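Local structure of glycoside hydrolase, family 11\:clostridium cellulosome enzyme, dockerin type i\:polysaccharide (Clostridium thermocellum, 2C71) at residues Phe36-Gln41 / Ala49-Met54; Asp77-Ser82 / Ser109-Asn114; Ala140-Gly145 / Ile152-Val157; Leu188-Leu191 / Pro195-Pro198. The protein probably removes acetyl groups from xylan as a metal-dependent esterase of carbohydrate esterase family 4, a close relative of peptidoglycan deacetylases. All coordinates share one frame; numbering follows the deposited sequence.

Interaction 1 (Phe36-Gln41 / Ala49-Met54)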
loop_
_atom_site.group_PDB
_atom_site.type_symbol
_atom_site.label_atom_id
_atom_site.label_comp_id
_atom_site.label_asym_id
_atom_site.label_seq_id
_atom_site.Cartn_x
_atom_site.Cartn_y
_atom_site.Cartn_z
ATOM N N PHE A 36 1.162 4.066 0.387
ATOM C CA PHE A 36 0.117 4.027 -0.658
ATOM C C PHE A 36 0.684 3.350 -1.892
ATOM O O PHE A 36 1.679 3.822 -2.443
ATOM C CB PHE A 36 -0.365 5.439 -0.984
ATOM C CG PHE A 36 -1.085 6.088 0.155
ATOM C CD1 PHE A 36 -0.401 6.736 1.185
ATOM C CD2 PHE A 36 -2.477 5.998 0.246
ATOM C CE1 PHE A 36 -1.101 7.244 2.254
ATOM C CE2 PHE A 36 -3.158 6.532 1.325
ATOM C CZ PHE A 36 -2.442 7.163 2.321
ATOM N N MET A 37 0.056 2.270 -2.314
ATOM C CA MET A 37 0.440 1.513 -3.523
ATOM C C MET A 37 -0.489 2.006 -4.626
ATOM O O MET A 37 -1.688 1.684 -4.642
ATOM C CB MET A 37 0.331 -0.002 -3.293
ATOM C CG MET A 37 1.047 -0.489 -2.060
ATOM S SD MET A 37 2.806 -0.120 -1.900
ATOM C CE MET A 37 3.457 -1.335 -3.063
ATOM N N VAL A 38 0.054 2.856 -5.483
ATOM C CA VAL A 38 -0.770 3.640 -6.429
ATOM C C VAL A 38 -0.774 3.038 -7.814
ATOM O O VAL A 38 0.130 2.304 -8.251
ATOM C CB VAL A 38 -0.320 5.116 -6.475
ATOM C CG1 VAL A 38 -0.439 5.758 -5.095
ATOM C CG2 VAL A 38 1.049 5.287 -7.054
ATOM N N VAL A 39 -1.840 3.343 -8.521
ATOM C CA VAL A 39 -2.115 2.833 -9.873
ATOM C C VAL A 39 -1.816 3.955 -10.862
ATOM O O VAL A 39 -2.361 5.070 -10.783
ATOM C CB VAL A 39 -3.578 2.344 -9.960
ATOM C CG1 VAL A 39 -3.932 1.927 -11.386
ATOM C CG2 VAL A 39 -3.773 1.193 -8.995
ATOM N N GLY A 40 -0.917 3.672 -11.812
ATOM C CA GLY A 40 -0.396 4.701 -12.690
ATOM C C GLY A 40 -1.439 5.492 -13.471
ATOM O O GLY A 40 -1.320 6.715 -13.619
ATOM N N GLN A 41 -2.467 4.818 -13.966
ATOM C CA GLN A 41 -3.630 5.465 -14.658
ATOM C C GLN A 41 -4.238 6.568 -13.911
ATOM O O GLN A 41 -4.879 7.440 -14.526
ATOM C CB GLN A 41 -4.769 4.478 -15.002
ATOM C CG GLN A 41 -4.465 3.749 -16.288
ATOM C CD GLN A 41 -5.412 2.580 -16.591
ATOM O OE1 GLN A 41 -6.013 2.009 -15.702
ATOM N NE2 GLN A 41 -5.560 2.260 -17.891
ATOM N N ALA A 49 -1.346 16.995 -6.541
ATOM C CA ALA A 49 -1.236 17.576 -5.198
ATOM C C ALA A 49 -1.458 16.545 -4.104
ATOM O O ALA A 49 -0.804 16.600 -3.057
ATOM C CB ALA A 49 -2.190 18.741 -5.012
ATOM N N ILE A 50 -2.389 15.607 -4.300
ATOM C CA ILE A 50 -2.641 14.616 -3.270
ATOM C C ILE A 50 -1.515 13.601 -3.182
ATOM O O ILE A 50 -1.145 13.133 -2.116
ATOM C CB ILE A 50 -4.030 13.966 -3.376
ATOM C CG1 ILE A 50 -4.407 13.367 -2.039
ATOM C CG2 ILE A 50 -4.142 13.010 -4.527
ATOM C CD1 ILE A 50 -5.865 12.983 -1.905
ATOM N N ILE A 51 -0.927 13.264 -4.324
ATOM C CA ILE A 51 0.300 12.423 -4.357
ATOM C C ILE A 51 1.404 13.126 -3.580
ATOM O O ILE A 51 2.095 12.514 -2.756
ATOM C CB ILE A 51 0.671 12.140 -5.839
ATOM C CG1 ILE A 51 -0.259 11.077 -6.423
ATOM C CG2 ILE A 51 2.119 11.793 -6.030
ATOM C CD1 ILE A 51 0.028 9.651 -5.959
ATOM N N ARG A 52 1.586 14.432 -3.815
ATOM C CA ARG A 52 2.629 15.167 -3.125
ATOM C C ARG A 52 2.307 15.285 -1.638
ATOM O O ARG A 52 3.231 15.235 -0.801
ATOM C CB ARG A 52 2.865 16.518 -3.845
ATOM C CG ARG A 52 4.097 17.303 -3.405
ATOM C CD ARG A 52 5.417 16.589 -3.550
ATOM N NE ARG A 52 6.028 16.602 -4.881
ATOM C CZ ARG A 52 7.301 16.964 -5.146
ATOM N NH1 ARG A 52 8.139 17.405 -4.209
ATOM N NH2 ARG A 52 7.782 16.821 -6.356
ATOM N N ARG A 53 1.029 15.454 -1.297
ATOM C CA ARG A 53 0.628 15.468 0.096
ATOM C C ARG A 53 1.094 14.216 0.818
ATOM O O ARG A 53 1.490 14.276 2.001
ATOM C CB ARG A 53 -0.908 15.584 0.202
ATOM C CG ARG A 53 -1.449 15.566 1.621
ATOM C CD ARG A 53 -2.939 15.773 1.675
ATOM N NE ARG A 53 -3.422 15.539 3.031
ATOM C CZ ARG A 53 -4.698 15.464 3.383
ATOM N NH1 ARG A 53 -5.664 15.477 2.489
ATOM N NH2 ARG A 53 -5.013 15.274 4.672
ATOM N N MET A 54 1.055 13.053 0.147
ATOM C CA MET A 54 1.543 11.820 0.773
ATOM C C MET A 54 2.970 11.999 1.235
ATOM O O MET A 54 3.315 11.771 2.404
ATOM C CB MET A 54 1.442 10.656 -0.211
ATOM C CG MET A 54 0.009 10.284 -0.559
ATOM S SD MET A 54 0.003 9.091 -1.910
ATOM C CE MET A 54 -1.782 8.930 -2.095
#

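Interaction 2 (Asp77-Ser82 / Ser109-Asn114)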
loop_
_atom_site.group_PDB
_atom_site.type_symbol
_atom_site.label_atom_id
_atom_site.label_comp_id
_atom_site.label_asym_id
_atom_site.label_seq_id
_atom_site.Cartn_x
_atom_site.Cartn_y
_atom_site.Cartn_z
ATOM N N ASP A 77 7.535 -7.546 -21.930
ATOM C CA ASP A 77 7.334 -6.199 -22.418
ATOM C C ASP A 77 6.118 -5.525 -21.742
ATOM O O ASP A 77 6.137 -4.339 -21.392
ATOM C CB ASP A 77 7.141 -6.170 -23.928
ATOM C CG ASP A 77 8.402 -6.358 -24.710
ATOM O OD1 ASP A 77 9.506 -6.335 -24.128
ATOM O OD2 ASP A 77 8.275 -6.537 -25.961
ATOM N N GLN A 78 5.020 -6.266 -21.599
ATOM C CA GLN A 78 3.815 -5.713 -20.952
ATOM C C GLN A 78 4.083 -5.338 -19.513
ATOM O O GLN A 78 3.675 -4.266 -19.019
ATOM C CB GLN A 78 2.687 -6.726 -21.013
ATOM C CG GLN A 78 2.102 -6.889 -22.418
ATOM C CD GLN A 78 1.140 -8.033 -22.551
ATOM O OE1 GLN A 78 1.275 -9.067 -21.905
ATOM N NE2 GLN A 78 0.177 -7.920 -23.472
ATOM N N ILE A 79 4.797 -6.205 -18.797
ATOM C CA ILE A 79 5.128 -5.960 -17.410
ATOM C C ILE A 79 5.987 -4.714 -17.266
ATOM O O ILE A 79 5.745 -3.822 -16.456
ATOM C CB ILE A 79 5.839 -7.179 -16.806
ATOM C CG1 ILE A 79 4.875 -8.361 -16.698
ATOM C CG2 ILE A 79 6.461 -6.851 -15.427
ATOM C CD1 ILE A 79 5.547 -9.736 -16.572
ATOM N N ARG A 80 7.064 -4.666 -18.046
ATOM C CA ARG A 80 8.021 -3.588 -18.046
ATOM C C ARG A 80 7.390 -2.222 -18.236
ATOM O O ARG A 80 7.738 -1.196 -17.627
ATOM C CB ARG A 80 9.121 -3.744 -19.138
ATOM C CG ARG A 80 10.273 -4.650 -18.709
ATOM C CD ARG A 80 11.513 -4.657 -19.716
ATOM N NE ARG A 80 11.147 -4.770 -21.142
ATOM C CZ ARG A 80 10.759 -3.737 -21.906
ATOM N NH1 ARG A 80 10.691 -2.501 -21.421
ATOM N NH2 ARG A 80 10.406 -3.938 -23.153
ATOM N N LYS A 81 6.497 -2.191 -19.219
ATOM C CA LYS A 81 5.805 -0.951 -19.550
ATOM C C LYS A 81 4.926 -0.495 -18.408
ATOM O O LYS A 81 4.890 0.687 -18.048
ATOM C CB LYS A 81 5.000 -1.102 -20.842
ATOM C CG LYS A 81 4.211 0.115 -21.198
ATOM C CD LYS A 81 3.512 -0.010 -22.520
ATOM C CE LYS A 81 2.675 1.224 -22.821
ATOM N NZ LYS A 81 3.417 2.529 -22.739
ATOM N N SER A 82 4.137 -1.424 -17.878
ATOM C CA SER A 82 3.214 -1.079 -16.793
ATOM C C SER A 82 3.961 -0.510 -15.594
ATOM O O SER A 82 3.566 0.503 -14.994
ATOM C CB SER A 82 2.434 -2.313 -16.421
ATOM O OG SER A 82 1.543 -2.084 -15.367
ATOM N N SER A 109 3.965 -14.768 -10.785
ATOM C CA SER A 109 4.526 -15.850 -11.592
ATOM C C SER A 109 6.017 -15.639 -11.579
ATOM O O SER A 109 6.478 -14.545 -11.295
ATOM C CB SER A 109 4.004 -15.828 -13.039
ATOM O OG SER A 109 4.427 -14.615 -13.655
ATOM N N PRO A 110 6.783 -16.660 -12.009
ATOM C CA PRO A 110 8.231 -16.457 -12.215
ATOM C C PRO A 110 8.517 -15.309 -13.153
ATOM O O PRO A 110 9.420 -14.531 -12.911
ATOM C CB PRO A 110 8.696 -17.799 -12.751
ATOM C CG PRO A 110 7.781 -18.753 -12.082
ATOM C CD PRO A 110 6.427 -18.086 -12.144
ATOM N N THR A 111 7.739 -15.200 -14.234
ATOM C CA THR A 111 7.945 -14.117 -15.185
ATOM C C THR A 111 7.744 -12.752 -14.543
ATOM O O THR A 111 8.488 -11.811 -14.804
ATOM C CB THR A 111 7.044 -14.328 -16.424
ATOM O OG1 THR A 111 7.371 -15.583 -17.030
ATOM C CG2 THR A 111 7.223 -13.229 -17.447
ATOM N N LEU A 112 6.711 -12.623 -13.722
ATOM C CA LEU A 112 6.479 -11.341 -13.038
ATOM C C LEU A 112 7.658 -11.006 -12.130
ATOM O O LEU A 112 8.204 -9.890 -12.159
ATOM C CB LEU A 112 5.134 -11.343 -12.324
ATOM C CG LEU A 112 4.694 -9.994 -11.745
ATOM C CD1 LEU A 112 4.543 -8.946 -12.853
ATOM C CD2 LEU A 112 3.416 -10.180 -10.945
ATOM N N PHE A 113 8.057 -11.963 -11.282
ATOM C CA PHE A 113 9.194 -11.749 -10.404
ATOM C C PHE A 113 10.432 -11.376 -11.181
ATOM O O PHE A 113 11.203 -10.517 -10.776
ATOM C CB PHE A 113 9.497 -12.997 -9.563
ATOM C CG PHE A 113 8.683 -13.082 -8.299
ATOM C CD1 PHE A 113 8.884 -12.138 -7.250
ATOM C CD2 PHE A 113 7.757 -14.081 -8.105
ATOM C CE1 PHE A 113 8.173 -12.259 -6.093
ATOM C CE2 PHE A 113 7.063 -14.195 -6.921
ATOM C CZ PHE A 113 7.287 -13.253 -5.901
ATOM N N ASN A 114 10.672 -12.011 -12.347
ATOM C CA ASN A 114 11.873 -11.808 -13.179
ATOM C C ASN A 114 11.936 -10.448 -13.790
ATOM O O ASN A 114 13.004 -10.020 -14.217
ATOM C CB ASN A 114 11.994 -12.809 -14.338
ATOM C CG ASN A 114 13.414 -13.011 -14.785
ATOM O OD1 ASN A 114 14.308 -13.132 -13.964
ATOM N ND2 ASN A 114 13.629 -13.005 -16.090
#

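Interaction 3 (Ala140-Gly145 / Ile152-Val157)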
loop_
_atom_site.group_PDB
_atom_site.type_symbol
_atom_site.label_atom_id
_atom_site.label_comp_id
_atom_site.label_asym_id
_atom_site.label_seq_id
_atom_site.Cartn_x
_atom_site.Cartn_y
_atom_site.Cartn_z
ATOM N N ALA A 140 -11.962 -5.149 13.102
ATOM C CA ALA A 140 -11.799 -6.413 13.818
ATOM C C ALA A 140 -10.888 -7.351 13.039
ATOM O O ALA A 140 -10.066 -8.077 13.627
ATOM C CB ALA A 140 -13.142 -7.031 14.125
ATOM N N ALA A 141 -11.032 -7.343 11.718
ATOM C CA ALA A 141 -10.243 -8.217 10.856
ATOM C C ALA A 141 -8.758 -7.884 10.950
ATOM O O ALA A 141 -7.914 -8.779 11.000
ATOM C CB ALA A 141 -10.722 -8.113 9.416
ATOM N N VAL A 142 -8.446 -6.593 10.973
ATOM C CA VAL A 142 -7.066 -6.140 11.103
ATOM C C VAL A 142 -6.515 -6.437 12.493
ATOM O O VAL A 142 -5.453 -7.044 12.633
ATOM C CB VAL A 142 -6.938 -4.632 10.821
ATOM C CG1 VAL A 142 -5.536 -4.147 11.158
ATOM C CG2 VAL A 142 -7.276 -4.333 9.368
ATOM N N ILE A 143 -7.243 -6.006 13.518
ATOM C CA ILE A 143 -6.736 -6.064 14.911
ATOM C C ILE A 143 -6.485 -7.493 15.353
ATOM O O ILE A 143 -5.515 -7.753 16.070
ATOM C CB ILE A 143 -7.700 -5.342 15.821
ATOM C CG1 ILE A 143 -7.683 -3.831 15.553
ATOM C CG2 ILE A 143 -7.535 -5.778 17.305
ATOM C CD1 ILE A 143 -8.897 -3.138 16.086
ATOM N N ASN A 144 -7.330 -8.425 14.961
ATOM C CA ASN A 144 -7.152 -9.812 15.353
ATOM C C ASN A 144 -6.112 -10.559 14.558
ATOM O O ASN A 144 -5.679 -11.592 15.005
ATOM C CB ASN A 144 -8.540 -10.500 15.428
ATOM C CG ASN A 144 -9.413 -9.918 16.536
ATOM O OD1 ASN A 144 -9.143 -10.164 17.762
ATOM N ND2 ASN A 144 -10.438 -9.194 16.185
ATOM N N GLY A 145 -5.675 -10.045 13.417
ATOM C CA GLY A 145 -4.698 -10.676 12.561
ATOM C C GLY A 145 -3.289 -10.166 12.711
ATOM O O GLY A 145 -2.367 -10.859 12.330
ATOM N N ILE A 152 -0.230 -4.630 6.619
ATOM C CA ILE A 152 -1.701 -4.617 6.562
ATOM C C ILE A 152 -2.109 -4.085 5.196
ATOM O O ILE A 152 -1.716 -2.971 4.823
ATOM C CB ILE A 152 -2.270 -3.676 7.635
ATOM C CG1 ILE A 152 -1.814 -4.056 9.060
ATOM C CG2 ILE A 152 -3.795 -3.660 7.537
ATOM C CD1 ILE A 152 -2.047 -2.985 10.060
ATOM N N LEU A 153 -2.864 -4.866 4.436
ATOM C CA LEU A 153 -3.343 -4.524 3.091
ATOM C C LEU A 153 -4.798 -4.033 3.215
ATOM O O LEU A 153 -5.720 -4.827 3.464
ATOM C CB LEU A 153 -3.222 -5.698 2.166
ATOM C CG LEU A 153 -3.495 -5.434 0.670
ATOM C CD1 LEU A 153 -3.092 -6.677 -0.124
ATOM C CD2 LEU A 153 -4.908 -5.023 0.325
ATOM N N LEU A 154 -5.003 -2.718 3.074
ATOM C CA LEU A 154 -6.291 -2.076 2.945
ATOM C C LEU A 154 -6.369 -1.373 1.595
ATOM O O LEU A 154 -5.401 -1.306 0.854
ATOM C CB LEU A 154 -6.524 -1.091 4.118
ATOM C CG LEU A 154 -6.629 -1.741 5.483
ATOM C CD1 LEU A 154 -6.625 -0.655 6.578
ATOM C CD2 LEU A 154 -7.924 -2.612 5.585
ATOM N N HIS A 155 -7.550 -0.833 1.289
ATOM C CA HIS A 155 -7.753 -0.051 0.059
ATOM C C HIS A 155 -8.159 1.355 0.459
ATOM O O HIS A 155 -9.122 1.545 1.222
ATOM C CB HIS A 155 -8.897 -0.656 -0.777
ATOM C CG HIS A 155 -8.574 -2.023 -1.298
ATOM N ND1 HIS A 155 -8.601 -3.158 -0.516
ATOM C CD2 HIS A 155 -8.144 -2.420 -2.521
ATOM C CE1 HIS A 155 -8.207 -4.194 -1.242
ATOM N NE2 HIS A 155 -7.915 -3.771 -2.462
ATOM N N ASP A 156 -7.494 2.367 -0.104
ATOM C CA ASP A 156 -8.036 3.734 0.055
ATOM C C ASP A 156 -9.171 3.956 -0.897
ATOM O O ASP A 156 -10.055 4.784 -0.615
ATOM C CB ASP A 156 -7.011 4.846 0.035
ATOM C CG ASP A 156 -6.086 4.819 -1.161
ATOM O OD1 ASP A 156 -5.601 3.733 -1.535
ATOM O OD2 ASP A 156 -5.763 5.960 -1.633
ATOM N N VAL A 157 -9.202 3.272 -2.041
ATOM C CA VAL A 157 -10.174 3.527 -3.075
ATOM C C VAL A 157 -10.861 2.205 -3.455
ATOM O O VAL A 157 -10.200 1.242 -3.839
ATOM C CB VAL A 157 -9.473 4.144 -4.320
ATOM C CG1 VAL A 157 -10.517 4.502 -5.374
ATOM C CG2 VAL A 157 -8.702 5.420 -3.919
#

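Interaction 4 (Leu188-Leu191 / Pro195-Pro198)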
loop_
_atom_site.group_PDB
_atom_site.type_symbol
_atom_site.label_atom_id
_atom_site.label_comp_id
_atom_site.label_asym_id
_atom_site.label_seq_id
_atom_site.Cartn_x
_atom_site.Cartn_y
_atom_site.Cartn_z
ATOM N N LEU A 188 9.806 -0.104 8.106
ATOM C CA LEU A 188 9.656 -1.441 8.661
ATOM C C LEU A 188 10.898 -2.293 8.379
ATOM O O LEU A 188 11.454 -2.926 9.271
ATOM C CB LEU A 188 8.407 -2.097 8.073
ATOM C CG LEU A 188 8.135 -3.510 8.558
ATOM C CD1 LEU A 188 8.003 -3.558 10.089
ATOM C CD2 LEU A 188 6.864 -4.115 7.882
ATOM N N PHE A 189 11.330 -2.321 7.127
ATOM C CA PHE A 189 12.538 -3.057 6.767
ATOM C C PHE A 189 13.738 -2.526 7.551
ATOM O O PHE A 189 14.517 -3.276 8.135
ATOM C CB PHE A 189 12.815 -2.978 5.280
ATOM C CG PHE A 189 12.021 -4.003 4.454
ATOM C CD1 PHE A 189 10.655 -3.882 4.283
ATOM C CD2 PHE A 189 12.676 -5.059 3.872
ATOM C CE1 PHE A 189 9.971 -4.859 3.486
ATOM C CE2 PHE A 189 12.028 -5.988 3.093
ATOM C CZ PHE A 189 10.686 -5.887 2.935
ATOM N N THR A 190 13.932 -1.213 7.523
ATOM C CA THR A 190 15.141 -0.592 8.108
ATOM C C THR A 190 15.203 -0.885 9.622
ATOM O O THR A 190 16.252 -1.253 10.148
ATOM C CB THR A 190 15.143 0.885 7.781
ATOM O OG1 THR A 190 15.109 1.127 6.365
ATOM C CG2 THR A 190 16.376 1.562 8.294
ATOM N N LEU A 191 14.102 -0.679 10.311
ATOM C CA LEU A 191 14.096 -0.830 11.761
ATOM C C LEU A 191 14.262 -2.267 12.191
ATOM O O LEU A 191 14.698 -2.556 13.331
ATOM C CB LEU A 191 12.787 -0.272 12.364
ATOM C CG LEU A 191 12.644 1.226 12.268
ATOM C CD1 LEU A 191 11.173 1.626 12.460
ATOM C CD2 LEU A 191 13.509 1.945 13.300
ATOM N N PRO A 195 17.592 -5.808 4.687
ATOM C CA PRO A 195 17.873 -4.993 3.500
ATOM C C PRO A 195 16.665 -4.966 2.573
ATOM O O PRO A 195 15.978 -5.984 2.412
ATOM C CB PRO A 195 19.049 -5.733 2.829
ATOM C CG PRO A 195 19.721 -6.409 3.997
ATOM C CD PRO A 195 18.604 -6.868 4.880
ATOM N N ILE A 196 16.429 -3.831 1.952
ATOM C CA ILE A 196 15.366 -3.666 0.961
ATOM C C ILE A 196 15.989 -4.076 -0.377
ATOM O O ILE A 196 16.624 -3.277 -1.068
ATOM C CB ILE A 196 14.813 -2.239 0.936
ATOM C CG1 ILE A 196 14.305 -1.852 2.328
ATOM C CG2 ILE A 196 13.688 -2.143 -0.086
ATOM C CD1 ILE A 196 14.007 -0.397 2.483
ATOM N N ASP A 197 15.879 -5.360 -0.683
ATOM C CA ASP A 197 16.663 -5.999 -1.720
ATOM C C ASP A 197 15.754 -6.642 -2.767
ATOM O O ASP A 197 15.205 -7.730 -2.536
ATOM C CB ASP A 197 17.570 -7.073 -1.103
ATOM C CG ASP A 197 18.459 -7.753 -2.122
ATOM O OD1 ASP A 197 18.387 -7.445 -3.347
ATOM O OD2 ASP A 197 19.288 -8.612 -1.679
ATOM N N PRO A 198 15.594 -6.001 -3.937
ATOM C CA PRO A 198 14.712 -6.497 -4.962
ATOM C C PRO A 198 15.188 -7.768 -5.644
ATOM O O PRO A 198 14.468 -8.306 -6.451
ATOM C CB PRO A 198 14.563 -5.240 -5.884
ATOM C CG PRO A 198 15.873 -4.614 -5.725
ATOM C CD PRO A 198 16.184 -4.712 -4.316
#

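Interaction 1 (Phe36-Gln41 / Ala49-Met54)
Met54 lays its thioether against the ring of Phe36, joining helix 45-56 to strand 35-38 within the beta-alpha-beta unit that strand 60-63 completes in this NodB homology domain. The Met-aromatic contact has two components. The methyl CE sits over a ring face, 4.1 Å from the Phe36 centroid and 27° off the normal, a CH-pi approach. The sulfur SD comes in more obliquely, 4.4 Å from the same centroid, and also rests 3.8 Å from Phe36 CB. The Met54 chain is fully extended beyond CG (chi3 -178°), which carries CE over the CB-bearing part of the ring, 3.7 Å from Phe36 CG. The remaining packing is purely aliphatic: two residues along the strand, Val38 faces the same helix and meets Ile51 one turn before Met54. Ile61 of strand 60-63 touches Val38, Ile51 and Met54, while Phe11 of strand 6-12 meets the Phe36 ring. No hydrogen bond crosses the contact, and all four touching residues are buried. Ile51 bends at its second torsion (chi2 -75°), bringing its terminal CD1 to 4.0 Å from Val38 CG1.

Interaction 2 (Asp77-Ser82 / Ser109-Asn114)
Ile79 holds CG1 anti to its carbonyl carbon (chi1 -68°) and continues nearly extended to CD1, while Leu112 swings CG opposite its own backbone N (chi1 -172°); together these torsions bring the two side chains into contact between helices. Leu112 CD1 does the touching on its side: it lies 3.8 Å from Ile79 CG2, and CG1 and CD1 of the isoleucine follow at 3.9 Å each, so a single leucine methyl is set against one flank of the Ile79 side chain. The end of that chain also reaches Thr111, whose CG2 is 4.0 Å from Ile79 CD1 at the more open margin of the contact. The backbones come close here, with the CA atoms of Ile79 and Leu112 7.1 Å apart. This is helix-on-helix packing within the NodB homology region: the long helix 76-94 meets the first turn of the short helix 110-115, and Val116, just beyond that short helix, also touches Ile79. The start of the short helix is fixed by an N-cap. Ser109 OG accepts from Leu112 N at 3.0 Å in a fairly straight bond (N-H...O 161°), and the same hydroxyl is hydrogen-bonded to Ala72 O in the loop before helix 76-94. One hydroxyl thus serves both the helix start and the loop. Phe113 turns away from helix 76-94 and stacks on Phe120 of strand 119-120. On the long helix, one turn after Ile79, Ser82 OG is hydrogen-bonded to Trp66 N.

Interaction 3 (Ala140-Gly145 / Ile152-Val157)
Ile152, near the start of strand 151-155, packs against Val142 of helix 135-145, the helix that precedes this strand in the domain's beta-alpha succession. Its CD1 lies 3.8 Å from Val142 CG1, and its CG2 sits 4.0 Å from each of the two valine methyls. The two side chains cross at about a right angle. Val142 CG1 is placed opposite the valine's backbone N (chi1 172°), which directs both methyls at the strand. Leu153 does not meet the helix and touches Asp12 instead. Leu154 comes back to it more loosely, its CD2 4.2 Å from Val142 CG2, while also packing on Leu9 and Phe11 of the neighbouring strand 6-12. Beyond it the chain turns polar: His155 ND1 is hydrogen-bonded to Asp128, its side chain touches the magnesium ligand Asp13, and Asp156 OD2 bonds to Thr20. On the helix, Ala140 O takes both Asn144 N and Asn144 ND2, the latter at 2.8 Å, from opposite faces of its carbonyl plane. Between helix and strand there is only methyl-to-methyl packing, without a hydrogen bond, so the contact depends on shape and exclusion of water.

Interaction 4 (Leu188-Leu191 / Pro195-Pro198)
Helix 185-192 is followed by a loop that returns to it, and Ile196, at the centre of an inverse gamma turn there, packs on Phe189 of the helix. The backbone CA atoms of these two residues stand 6.5 Å apart. Contact is closest at the root of the aromatic side chain: Ile196 CG1 lies 3.5 Å from Phe189 CB and 3.8 Å from Phe189 CG, approaching the ring obliquely. Ile196 CD1 lies 4.0 Å from Phe189 CB and comes near Thr190 OG1. Ile196 is extended beyond CG1 (chi2 168°), which carries CD1 on toward Thr190. The Thr190 hydroxyl has its polar partner within the helix, where OG1 is hydrogen-bonded to Thr186 O, so toward Ile196 it offers only loose packing at the exposed border. The CB of Pro195 points away from the helix, and the residue takes part chiefly through its carbonyl. Around the Phe189 ring the setting is aromatic and apolar: Tyr204 meets it edge-to-face, Phe100 lies close with its plane inclined, and Val119 of strand 119-120 touches both Phe189 and Ile196. Phe189 and Ile196 thus both pack on the small parallel sheet of 100-101 and 119-120. Farther on, the Asp197 carboxylate leads away from the helix, where OD1 is hydrogen-bonded to Ser199 OG. Pro195 O meets the Phe189 ring at its edge, close to the ring plane, 3.7 Å from CD2 and 4.0 Å from CE2.

How the interactions relate
The four contacts come in series along the chain, and their centres lie 20 to 27 Å apart. Interactions 1 and 3 reach the same parallel sheet, through strands 35-38 and 151-155, from opposite sides of the chain's centre. They alone touch, where Phe36 CD2 packs 3.8 Å from Asp156 OD2. Strand 6-12, which leads to the magnesium ligand Asp13, lies between those two strands. Interactions 2 and 4 do not touch, their nearest atoms being about 6 Å apart, but both adjoin strand 119-120, and Lys201 NZ bonds to Phe113 O and Pro198 O. Interactions 1 and 3 thus pack helices on the sheet beside the metal site, while 2 and 4 lie by the small two-stranded sheet.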